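Local coordinates for HTH tetR-type domain-containing protein (Streptomyces coelicolor A3, PDB 3IUV), which is of unknown function in detail but, as a member of the TetR family, probably binds DNA and regulates transcription, at residues R14-D17 with A18-V22; A60-R63 with Q64-E67; A84-S87 with G88-R92; A138-P142 with T143-A147; V149-L152 with D153-L157. All blocks are in the same frame, centred on the assembly; numbering follows the deposited sequence.

Contact 1: residues R14-D17 with A18-V22; sequences RIID and AAIRV
D17 and R21, one helical turn apart, both carry CG opposite their own carbonyl carbon (chi1 -76° and -58°), and a bend at chi3 (-42°) folds the R21 chain back along the helix, which brings its guanidinium beside the D17-A18 peptide. There NH1 of R21 comes close to the D17 carbonyl group without a hydrogen bond to it. D17 CB lies at the edge of the guanidinium, in its plane, 3.9 Å from R21 NH1, while one face of the group is turned to A18, whose C faces it off-centre, toward the rim. The two charged ends do not pair: D17 OD2 and R21 NH1 remain 5.9 Å apart. Each is held by other residues, the D17 carboxylate by Q64 through OD1 and by Q13 through OD2, and R21 NH2 by a salt bridge to E39. The contact of D17 with R21 is therefore made by the aliphatic root of the aspartate and by the backbone. Next to it, CG2 of I16 meets CD1 of I20 at 4.3 Å, an apolar touch between successive turns. Regular i to i+4 bonds run beneath the side chains, among them A19 N to I15 O at 2.8 Å and R21 N to D17 O at 2.9 Å. On the inward side I15 packs on T47, H50 and F51, and A19 on V36 and L31. A polar side linked to neighbouring helices and an aliphatic inner side are consistent with the first helix of a TetR-type DNA-binding domain, which packs against the predicted helix-turn-helix.

Contact 2: residues A60-R63 with Q64-E67; sequences AALR and QANE
L62, R63, N66 and E67 lie on helix 54-73, which by analogy with TetR relatives is the connector between the DNA-binding domain and the C-terminal domain. CG of L62 is opposite its backbone N (chi1 180°), which carries the branched end toward the next turn: CD2 reaches CB of A65 at 3.3 Å, and CD1 lies 3.4 Å from CG of the N66 amide. The leucine and the asparagine pass each other at a slant, a methyl set against a flat polar group, and N66 ND2 makes a weak hydrogen bond to P123 O. On another side of the helix E67 extends back over the preceding turn. Its OE1 stops 3.8 Å from CG of R63, with CG of E67 beside the R63 carbonyl. No ion pair results, since R63 NE and E67 OE1 are 5.7 Å apart; NE instead forms a salt bridge with E127. The backbone bonds N66 N to L62 O and E67 N to R63 O are both 2.8 Å long. Helix 121-139 packs on L62 through V124 and on N66 through E127 and W128, whereas helix 11-24 meets A60 and Q64, with NE2 of Q13 hydrogen-bonded to OE1 of Q64.

Contact 3: residues A84-S87 with G88-R92; sequences ADLS and GELAR
L90 reaches back over L86 along nearly its whole length. Its CB lies 3.6 Å from L86 O, and CG stays close to the same carbonyl oxygen, at 3.5 Å. With CG opposite the L90 carbonyl carbon (chi1 -72°), the chain leans toward the start of the helix, and the terminal CD1 meets CD1 of L86 at 3.8 Å. L86 contributes to the meeting through a different first torsion: its CG stands opposite the backbone N (chi1 -178°), which swings CG and its two methyls forward, although the CB itself points away from the following turn. The leucines meet through their CD1 methyls, angled to one another, and both also pack on L148 of helix 142-161; L90 further touches L175 of helix 168-178. The contact forms the first turns of helix 86-98, in the C-terminal domain of this TetR-family protein, and D85 occupies the N-cap. The D85 carboxylate bends over the opening turn, its OD2 3.0 Å from N of G88, a residue without a side chain to crowd it. The carbonyl O of D85 accepts the first i to i+4 bond, from E89 N at 2.9 Å, and L90 N to L86 O and A91 N to S87 O continue the series. E89 lays its CB and CG against this D85 oxygen before a bend at chi2 turns the carboxylate away, where OE2 has a weak hydrogen bond to H76 ND1. S87, on the buried side, directs OG to the hydroxyl of T176, and CB of A91 rests 3.6 Å from S87 O.

Contact 4: residues A138-P142 with T143-A147; sequences ARTDP and TTARA
D141 holds its CG between its own backbone N and carbonyl carbon (chi1 71°), a rotamer that folds the carboxylate over the start of the next helix and onto T144. OD1 accepts from T144 N at 3.1 Å, the donor approaching from above the carboxylate plane, 44° out of it. OD2 accepts from T144 OG1, though the modelled separation is too short to be trusted in detail. The threonine hydroxyl is brought there by chi1 -52°, opposite the carbonyl carbon, and the aspartate and threonine side chains cross at about a right angle. Such an aspartate N-cap followed by proline in the first turn opens helix 142-161, just after the chain has left helix 121-139 at T140. P142, which has no N-H, brings no donor of its own to the first turn, and its carbonyl takes R146 N at 3.0 Å, while D141 O takes A145 N at 3.1 Å. T140 turns OG1 toward the new helix, 3.6 Å from T144 CB, with its CB 4.1 Å from T144 CG2; the hydroxyl also bonds to L136 O in the helix just completed. R146 first runs beside P142, its CD 3.7 Å from P142 O, and then bends at chi3. Its guanidinium makes a cation-pi contact with Y170 of the second subunit, and R177 of that subunit donates from NH1 to T144 OG1.

Contact 5: residues V149-L152 with D153-L157; sequences VAVL and DGICL
From V149 to C156 the backbone is continuous alpha-helix, with I155 N bonded to V151 O and C156 N to L152 O, each at 2.8 Å, and a weak bond of 3.3 Å from D153 N to V149 O. This is the middle of helix 142-161, which together with helix 168-178 meets the second subunit, consistent with the helical-bundle dimer interface of TetR-family proteins. The V151 and I155 side chains run alongside each other in a common direction. V151 CG2 is opposite the backbone N while CG1 takes the place between N and the carbonyl carbon (chi1 76°), and CG2 thus faces CD1 of I155 at 3.7 Å. I155 CG1 lies against the backbone as well, 3.4 Å from V151 O. This aliphatic pair is covered by V174, L175 and A171 of helix 168-178. Different neighbours surround the rest of the turn: W128 packs on V149 and L152, L94 and Y109 on C156, and L157 of the second subunit on D153. The carbonyl of D153 also accepts from the Y109 hydroxyl. With chi1 at -64°, the C156 sulfur hangs back over the preceding turn, SG standing 3.0 Å from L152 O.

How the contacts relate
All five contacts are turns or starts of helices, but their settings differ. Contact 5 is wholly buried and mainly aliphatic, whereas the other four are partly buried and mix apolar packing with polar side chains. Contacts 1 and 2 join the helices of the DNA-binding end, where I16 packs on A60. Contacts 3 and 4, helix starts with an aspartate at the N-cap position, lie at the far end, their centres about 33 and 35 Å from that of contact 1; L86 packs on T140, and R139 NH2 probably bonds to A84 O. Contacts 4 and 5 share helix 142-161 and both touch the second subunit, contact 4 partly through polar and charged groups, contact 5 through packing.

Contact 1: residues R14-D17 with A18-V22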
loop_
_atom_site.group_PDB
_atom_site.type_symbol
_atom_site.label_atom_id
_atom_site.label_comp_id
_atom_site.label_asym_id
_atom_site.label_seq_id
_atom_site.Cartn_x
_atom_site.Cartn_y
_atom_site.Cartn_z
ATOM N N ARG A 14 21.993 16.173 -3.513
ATOM C CA ARG A 14 21.431 17.114 -2.561
ATOM C C ARG A 14 20.014 17.376 -2.969
ATOM O O ARG A 14 19.116 17.437 -2.126
ATOM C CB ARG A 14 22.201 18.428 -2.578
ATOM C CG ARG A 14 23.497 18.406 -1.799
ATOM C CD ARG A 14 24.213 19.725 -1.965
ATOM N NE ARG A 14 23.279 20.847 -1.912
ATOM C CZ ARG A 14 23.636 22.118 -2.066
ATOM N NH1 ARG A 14 24.906 22.419 -2.282
ATOM N NH2 ARG A 14 22.729 23.089 -2.007
ATOM N N ILE A 15 19.822 17.524 -4.279
ATOM C CA ILE A 15 18.497 17.781 -4.836
ATOM C C ILE A 15 17.514 16.630 -4.543
ATOM O O ILE A 15 16.468 16.844 -3.916
ATOM C CB ILE A 15 18.567 18.134 -6.353
ATOM C CG1 ILE A 15 19.156 19.547 -6.540
ATOM C CG2 ILE A 15 17.185 17.985 -7.037
ATOM C CD1 ILE A 15 19.321 19.983 -7.973
ATOM N N ILE A 16 17.863 15.420 -4.971
ATOM C CA ILE A 16 17.026 14.244 -4.748
ATOM C C ILE A 16 16.691 14.047 -3.276
ATOM O O ILE A 16 15.543 13.757 -2.910
ATOM C CB ILE A 16 17.724 12.996 -5.256
ATOM C CG1 ILE A 16 17.846 13.076 -6.780
ATOM C CG2 ILE A 16 16.964 11.757 -4.819
ATOM C CD1 ILE A 16 18.636 11.948 -7.387
ATOM N N ASP A 17 17.704 14.203 -2.432
ATOM C CA ASP A 17 17.531 14.026 -0.998
ATOM C C ASP A 17 16.528 15.024 -0.481
ATOM O O ASP A 17 15.675 14.704 0.334
ATOM C CB ASP A 17 18.865 14.208 -0.286
ATOM C CG ASP A 17 19.774 13.000 -0.450
ATOM O OD1 ASP A 17 19.256 11.859 -0.453
ATOM O OD2 ASP A 17 21.001 13.187 -0.578
ATOM N N ALA A 18 16.637 16.246 -0.975
ATOM C CA ALA A 18 15.713 17.297 -0.603
ATOM C C ALA A 18 14.302 16.954 -1.056
ATOM O O ALA A 18 13.349 17.133 -0.303
ATOM C CB ALA A 18 16.172 18.633 -1.191
ATOM N N ALA A 19 14.174 16.462 -2.286
ATOM C CA ALA A 19 12.881 16.044 -2.803
ATOM C C ALA A 19 12.348 15.034 -1.816
ATOM O O ALA A 19 11.191 15.097 -1.383
ATOM C CB ALA A 19 13.041 15.397 -4.156
ATOM N N ILE A 20 13.226 14.106 -1.458
ATOM C CA ILE A 20 12.922 13.095 -0.467
ATOM C C ILE A 20 12.335 13.715 0.803
ATOM O O ILE A 20 11.244 13.345 1.231
ATOM C CB ILE A 20 14.167 12.204 -0.186
ATOM C CG1 ILE A 20 14.110 10.946 -1.062
ATOM C CG2 ILE A 20 14.275 11.831 1.286
ATOM C CD1 ILE A 20 15.435 10.180 -1.174
ATOM N N ARG A 21 13.024 14.683 1.390
ATOM C CA ARG A 21 12.540 15.264 2.641
ATOM C C ARG A 21 11.237 16.050 2.473
ATOM O O ARG A 21 10.343 15.985 3.327
ATOM C CB ARG A 21 13.616 16.137 3.284
ATOM C CG ARG A 21 14.905 15.388 3.567
ATOM C CD ARG A 21 15.896 16.293 4.261
ATOM N NE ARG A 21 15.905 17.625 3.662
ATOM C CZ ARG A 21 16.574 17.950 2.557
ATOM N NH1 ARG A 21 17.296 17.034 1.919
ATOM N NH2 ARG A 21 16.520 19.193 2.089
ATOM N N VAL A 22 11.135 16.787 1.373
ATOM C CA VAL A 22 9.937 17.561 1.095
ATOM C C VAL A 22 8.668 16.688 1.169
ATOM O O VAL A 22 7.638 17.133 1.670
ATOM C CB VAL A 22 10.053 18.325 -0.262
ATOM C CG1 VAL A 22 8.738 18.991 -0.643
ATOM C CG2 VAL A 22 11.160 19.373 -0.192
#

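Contact 2: residues A60-R63 with Q64-E67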
loop_
_atom_site.group_PDB
_atom_site.type_symbol
_atom_site.label_atom_id
_atom_site.label_comp_id
_atom_site.label_asym_id
_atom_site.label_seq_id
_atom_site.Cartn_x
_atom_site.Cartn_y
_atom_site.Cartn_z
ATOM N N ALA A 60 13.567 9.731 -9.922
ATOM C CA ALA A 60 14.862 9.559 -9.298
ATOM C C ALA A 60 14.604 9.384 -7.816
ATOM O O ALA A 60 15.098 8.442 -7.196
ATOM C CB ALA A 60 15.748 10.772 -9.556
ATOM N N ALA A 61 13.793 10.285 -7.264
ATOM C CA ALA A 61 13.491 10.285 -5.840
ATOM C C ALA A 61 13.185 8.876 -5.324
ATOM O O ALA A 61 13.707 8.450 -4.288
ATOM C CB ALA A 61 12.341 11.222 -5.552
ATOM N N LEU A 62 12.356 8.146 -6.059
ATOM C CA LEU A 62 12.000 6.802 -5.643
ATOM C C LEU A 62 13.077 5.764 -5.959
ATOM O O LEU A 62 13.510 5.026 -5.078
ATOM C CB LEU A 62 10.663 6.388 -6.247
ATOM C CG LEU A 62 10.233 4.979 -5.850
ATOM C CD1 LEU A 62 10.902 3.943 -6.735
ATOM C CD2 LEU A 62 10.533 4.709 -4.382
ATOM N N ARG A 63 13.486 5.682 -7.218
ATOM C CA ARG A 63 14.501 4.712 -7.611
ATOM C C ARG A 63 15.628 4.665 -6.580
ATOM O O ARG A 63 16.259 3.626 -6.399
ATOM C CB ARG A 63 15.043 5.027 -9.015
ATOM C CG ARG A 63 15.949 3.950 -9.630
ATOM C CD ARG A 63 15.936 4.035 -11.156
ATOM N NE ARG A 63 14.663 3.581 -11.719
ATOM C CZ ARG A 63 14.142 4.008 -12.866
ATOM N NH1 ARG A 63 14.776 4.924 -13.590
ATOM N NH2 ARG A 63 12.977 3.526 -13.282
ATOM N N GLN A 64 15.871 5.788 -5.903
ATOM C CA GLN A 64 16.829 5.817 -4.799
ATOM C C GLN A 64 16.316 4.979 -3.642
ATOM O O GLN A 64 17.042 4.148 -3.098
ATOM C CB GLN A 64 17.100 7.239 -4.309
ATOM C CG GLN A 64 17.661 7.265 -2.887
ATOM C CD GLN A 64 18.613 8.429 -2.627
ATOM O OE1 GLN A 64 19.366 8.858 -3.516
ATOM N NE2 GLN A 64 18.593 8.936 -1.394
ATOM N N ALA A 65 15.068 5.212 -3.246
ATOM C CA ALA A 65 14.426 4.339 -2.270
ATOM C C ALA A 65 14.660 2.895 -2.693
ATOM O O ALA A 65 15.321 2.134 -1.981
ATOM C CB ALA A 65 12.946 4.624 -2.180
ATOM N N ASN A 66 14.120 2.530 -3.857
ATOM C CA ASN A 66 14.373 1.216 -4.468
ATOM C C ASN A 66 15.821 0.715 -4.374
ATOM O O ASN A 66 16.038 -0.465 -4.167
ATOM C CB ASN A 66 13.920 1.178 -5.932
ATOM C CG ASN A 66 12.433 0.971 -6.081
ATOM O OD1 ASN A 66 11.731 0.710 -5.103
ATOM N ND2 ASN A 66 11.939 1.084 -7.314
ATOM N N GLU A 67 16.810 1.592 -4.528
ATOM C CA GLU A 67 18.208 1.162 -4.417
ATOM C C GLU A 67 18.667 0.980 -2.963
ATOM O O GLU A 67 19.574 0.195 -2.684
ATOM C CB GLU A 67 19.137 2.099 -5.188
ATOM C CG GLU A 67 18.929 2.019 -6.697
ATOM C CD GLU A 67 19.684 3.098 -7.469
ATOM O OE1 GLU A 67 19.536 3.142 -8.711
ATOM O OE2 GLU A 67 20.419 3.896 -6.838
#

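Contact 3: residues A84-S87 with G88-R92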
loop_
_atom_site.group_PDB
_atom_site.type_symbol
_atom_site.label_atom_id
_atom_site.label_comp_id
_atom_site.label_asym_id
_atom_site.label_seq_id
_atom_site.Cartn_x
_atom_site.Cartn_y
_atom_site.Cartn_z
ATOM N N ALA A 84 20.865 -21.847 3.532
ATOM C CA ALA A 84 20.471 -20.848 4.507
ATOM C C ALA A 84 18.958 -20.819 4.733
ATOM O O ALA A 84 18.182 -21.165 3.842
ATOM C CB ALA A 84 20.984 -19.493 4.087
ATOM N N ASP A 85 18.555 -20.403 5.930
ATOM C CA ASP A 85 17.154 -20.341 6.315
ATOM C C ASP A 85 16.448 -19.193 5.613
ATOM O O ASP A 85 16.576 -18.028 6.021
ATOM C CB ASP A 85 17.044 -20.136 7.830
ATOM C CG ASP A 85 15.621 -19.886 8.285
ATOM O OD1 ASP A 85 14.679 -20.407 7.652
ATOM O OD2 ASP A 85 15.442 -19.167 9.288
ATOM N N LEU A 86 15.677 -19.523 4.578
ATOM C CA LEU A 86 15.019 -18.507 3.770
ATOM C C LEU A 86 14.124 -17.566 4.580
ATOM O O LEU A 86 14.276 -16.348 4.504
ATOM C CB LEU A 86 14.211 -19.151 2.647
ATOM C CG LEU A 86 13.588 -18.046 1.789
ATOM C CD1 LEU A 86 14.675 -17.006 1.453
ATOM C CD2 LEU A 86 12.913 -18.597 0.522
ATOM N N SER A 87 13.179 -18.142 5.317
ATOM C CA SER A 87 12.282 -17.394 6.192
ATOM C C SER A 87 13.060 -16.463 7.082
ATOM O O SER A 87 12.786 -15.259 7.143
ATOM C CB SER A 87 11.500 -18.345 7.093
ATOM O OG SER A 87 10.678 -19.195 6.320
ATOM N N GLY A 88 14.021 -17.044 7.791
ATOM C CA GLY A 88 14.864 -16.293 8.702
ATOM C C GLY A 88 15.512 -15.099 8.044
ATOM O O GLY A 88 15.468 -13.996 8.590
ATOM N N GLU A 89 16.105 -15.313 6.869
ATOM C CA GLU A 89 16.830 -14.259 6.157
ATOM C C GLU A 89 15.913 -13.126 5.722
ATOM O O GLU A 89 16.267 -11.950 5.842
ATOM C CB GLU A 89 17.576 -14.832 4.940
ATOM C CG GLU A 89 18.941 -15.445 5.271
ATOM C CD GLU A 89 19.973 -14.412 5.710
ATOM O OE1 GLU A 89 20.291 -14.375 6.909
ATOM O OE2 GLU A 89 20.457 -13.630 4.868
ATOM N N LEU A 90 14.740 -13.485 5.204
ATOM C CA LEU A 90 13.760 -12.490 4.797
ATOM C C LEU A 90 13.263 -11.662 5.979
ATOM O O LEU A 90 13.133 -10.454 5.866
ATOM C CB LEU A 90 12.580 -13.147 4.086
ATOM C CG LEU A 90 12.915 -13.652 2.678
ATOM C CD1 LEU A 90 11.816 -14.563 2.140
ATOM C CD2 LEU A 90 13.182 -12.485 1.736
ATOM N N ALA A 91 13.000 -12.307 7.114
ATOM C CA ALA A 91 12.493 -11.589 8.277
ATOM C C ALA A 91 13.516 -10.582 8.766
ATOM O O ALA A 91 13.153 -9.567 9.368
ATOM C CB ALA A 91 12.108 -12.550 9.396
ATOM N N ARG A 92 14.794 -10.853 8.493
ATOM C CA ARG A 92 15.876 -9.946 8.886
ATOM C C ARG A 92 16.099 -8.819 7.862
ATOM O O ARG A 92 16.509 -7.725 8.231
ATOM C CB ARG A 92 17.170 -10.719 9.159
#

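Contact 4: residues A138-P142 with T143-A147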
loop_
_atom_site.group_PDB
_atom_site.type_symbol
_atom_site.label_atom_id
_atom_site.label_comp_id
_atom_site.label_asym_id
_atom_site.label_seq_id
_atom_site.Cartn_x
_atom_site.Cartn_y
_atom_site.Cartn_z
ATOM N N ALA A 138 14.125 -17.983 -8.455
ATOM C CA ALA A 138 15.279 -18.852 -8.606
ATOM C C ALA A 138 15.516 -19.737 -7.371
ATOM O O ALA A 138 15.859 -20.924 -7.509
ATOM C CB ALA A 138 16.520 -18.026 -8.921
ATOM N N ARG A 139 15.321 -19.173 -6.173
ATOM C CA ARG A 139 15.606 -19.911 -4.946
ATOM C C ARG A 139 14.468 -20.792 -4.443
ATOM O O ARG A 139 14.653 -21.572 -3.507
ATOM C CB ARG A 139 16.073 -18.998 -3.812
ATOM C CG ARG A 139 16.805 -19.780 -2.736
ATOM C CD ARG A 139 16.129 -19.588 -1.424
ATOM N NE ARG A 139 16.069 -20.804 -0.613
ATOM C CZ ARG A 139 16.727 -20.945 0.529
ATOM N NH1 ARG A 139 17.497 -19.947 0.951
ATOM N NH2 ARG A 139 16.621 -22.064 1.242
ATOM N N THR A 140 13.293 -20.656 -5.047
ATOM C CA THR A 140 12.157 -21.512 -4.706
ATOM C C THR A 140 11.425 -21.909 -5.975
ATOM O O THR A 140 11.958 -22.650 -6.801
ATOM C CB THR A 140 11.170 -20.836 -3.700
ATOM O OG1 THR A 140 10.540 -19.687 -4.293
ATOM C CG2 THR A 140 11.895 -20.458 -2.358
ATOM N N ASP A 141 10.209 -21.402 -6.128
ATOM C CA ASP A 141 9.429 -21.598 -7.340
ATOM C C ASP A 141 8.648 -20.313 -7.547
ATOM O O ASP A 141 8.547 -19.503 -6.626
ATOM C CB ASP A 141 8.471 -22.782 -7.184
ATOM C CG ASP A 141 7.338 -22.480 -6.239
ATOM O OD1 ASP A 141 6.316 -21.892 -6.675
ATOM O OD2 ASP A 141 7.477 -22.838 -5.059
ATOM N N PRO A 142 8.075 -20.131 -8.747
ATOM C CA PRO A 142 7.443 -18.853 -9.075
ATOM C C PRO A 142 6.306 -18.552 -8.102
ATOM O O PRO A 142 6.186 -17.434 -7.586
ATOM C CB PRO A 142 6.888 -19.083 -10.494
ATOM C CG PRO A 142 7.545 -20.317 -10.994
ATOM C CD PRO A 142 7.831 -21.146 -9.789
ATOM N N THR A 143 5.477 -19.554 -7.847
ATOM C CA THR A 143 4.294 -19.331 -7.038
ATOM C C THR A 143 4.682 -18.754 -5.668
ATOM O O THR A 143 4.300 -17.613 -5.323
ATOM C CB THR A 143 3.471 -20.610 -6.916
ATOM O OG1 THR A 143 2.637 -20.751 -8.078
ATOM C CG2 THR A 143 2.602 -20.542 -5.691
ATOM N N THR A 144 5.470 -19.536 -4.924
ATOM C CA THR A 144 6.043 -19.128 -3.647
ATOM C C THR A 144 6.621 -17.725 -3.652
ATOM O O THR A 144 6.382 -16.941 -2.732
ATOM C CB THR A 144 7.159 -20.073 -3.243
ATOM O OG1 THR A 144 6.660 -21.407 -3.312
ATOM C CG2 THR A 144 7.678 -19.756 -1.799
ATOM N N ALA A 145 7.394 -17.418 -4.685
ATOM C CA ALA A 145 8.018 -16.114 -4.796
ATOM C C ALA A 145 6.982 -14.973 -4.846
ATOM O O ALA A 145 7.152 -13.964 -4.177
ATOM C CB ALA A 145 8.933 -16.078 -6.010
ATOM N N ARG A 146 5.928 -15.124 -5.644
ATOM C CA ARG A 146 4.871 -14.127 -5.702
ATOM C C ARG A 146 4.217 -14.025 -4.319
ATOM O O ARG A 146 3.923 -12.949 -3.813
ATOM C CB ARG A 146 3.836 -14.525 -6.752
ATOM C CG ARG A 146 4.317 -14.316 -8.171
ATOM C CD ARG A 146 3.614 -15.253 -9.130
ATOM N NE ARG A 146 2.219 -14.867 -9.356
ATOM C CZ ARG A 146 1.274 -15.673 -9.841
ATOM N NH1 ARG A 146 1.561 -16.932 -10.149
ATOM N NH2 ARG A 146 0.032 -15.224 -10.012
ATOM N N ALA A 147 4.008 -15.170 -3.697
ATOM C CA ALA A 147 3.472 -15.171 -2.361
ATOM C C ALA A 147 4.419 -14.476 -1.387
ATOM O O ALA A 147 3.996 -13.639 -0.585
ATOM C CB ALA A 147 3.187 -16.599 -1.913
#

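Contact 5: residues V149-L152 with D153-L157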
loop_
_atom_site.group_PDB
_atom_site.type_symbol
_atom_site.label_atom_id
_atom_site.label_comp_id
_atom_site.label_asym_id
_atom_site.label_seq_id
_atom_site.Cartn_x
_atom_site.Cartn_y
_atom_site.Cartn_z
ATOM N N VAL A 149 6.728 -12.288 -1.892
ATOM C CA VAL A 149 6.681 -10.876 -2.208
ATOM C C VAL A 149 5.397 -10.182 -1.701
ATOM O O VAL A 149 5.450 -9.125 -1.078
ATOM C CB VAL A 149 6.828 -10.692 -3.708
ATOM C CG1 VAL A 149 6.390 -9.278 -4.147
ATOM C CG2 VAL A 149 8.276 -11.001 -4.123
ATOM N N ALA A 150 4.246 -10.771 -1.975
ATOM C CA ALA A 150 2.988 -10.165 -1.576
ATOM C C ALA A 150 2.928 -9.949 -0.049
ATOM O O ALA A 150 2.375 -8.961 0.455
ATOM C CB ALA A 150 1.824 -11.031 -2.045
ATOM N N VAL A 151 3.510 -10.873 0.690
ATOM C CA VAL A 151 3.443 -10.782 2.133
ATOM C C VAL A 151 4.471 -9.795 2.708
ATOM O O VAL A 151 4.189 -9.121 3.692
ATOM C CB VAL A 151 3.526 -12.165 2.778
ATOM C CG1 VAL A 151 4.964 -12.694 2.753
ATOM C CG2 VAL A 151 2.979 -12.100 4.165
ATOM N N LEU A 152 5.637 -9.673 2.076
ATOM C CA LEU A 152 6.556 -8.606 2.452
ATOM C C LEU A 152 5.828 -7.267 2.489
ATOM O O LEU A 152 5.810 -6.583 3.516
ATOM C CB LEU A 152 7.755 -8.534 1.516
ATOM C CG LEU A 152 8.834 -9.602 1.774
ATOM C CD1 LEU A 152 8.487 -10.935 1.128
ATOM C CD2 LEU A 152 10.204 -9.153 1.276
ATOM N N ASP A 153 5.215 -6.907 1.370
ATOM C CA ASP A 153 4.449 -5.669 1.275
ATOM C C ASP A 153 3.358 -5.557 2.327
ATOM O O ASP A 153 3.232 -4.530 2.987
ATOM C CB ASP A 153 3.827 -5.526 -0.114
ATOM C CG ASP A 153 4.462 -4.418 -0.928
ATOM O OD1 ASP A 153 5.154 -3.554 -0.341
ATOM O OD2 ASP A 153 4.260 -4.416 -2.157
ATOM N N GLY A 154 2.566 -6.612 2.473
ATOM C CA GLY A 154 1.514 -6.672 3.483
ATOM C C GLY A 154 2.043 -6.422 4.880
ATOM O O GLY A 154 1.689 -5.431 5.526
ATOM N N ILE A 155 2.902 -7.320 5.345
ATOM C CA ILE A 155 3.593 -7.129 6.618
ATOM C C ILE A 155 4.102 -5.683 6.752
ATOM O O ILE A 155 3.796 -5.008 7.723
ATOM C CB ILE A 155 4.743 -8.175 6.807
ATOM C CG1 ILE A 155 4.155 -9.560 7.112
ATOM C CG2 ILE A 155 5.743 -7.740 7.901
ATOM C CD1 ILE A 155 5.114 -10.776 6.874
ATOM N N CYS A 156 4.855 -5.192 5.774
ATOM C CA CYS A 156 5.351 -3.823 5.877
ATOM C C CYS A 156 4.196 -2.861 5.998
ATOM O O CYS A 156 4.187 -1.982 6.870
ATOM C CB CYS A 156 6.207 -3.439 4.681
ATOM S SG CYS A 156 7.692 -4.425 4.562
ATOM N N LEU A 157 3.215 -3.034 5.122
ATOM C CA LEU A 157 2.061 -2.156 5.128
ATOM C C LEU A 157 1.535 -2.032 6.551
ATOM O O LEU A 157 1.649 -0.983 7.163
ATOM C CB LEU A 157 0.978 -2.695 4.205
ATOM C CG LEU A 157 0.638 -1.694 3.107
ATOM C CD1 LEU A 157 -0.775 -1.886 2.608
ATOM C CD2 LEU A 157 0.858 -0.276 3.614
#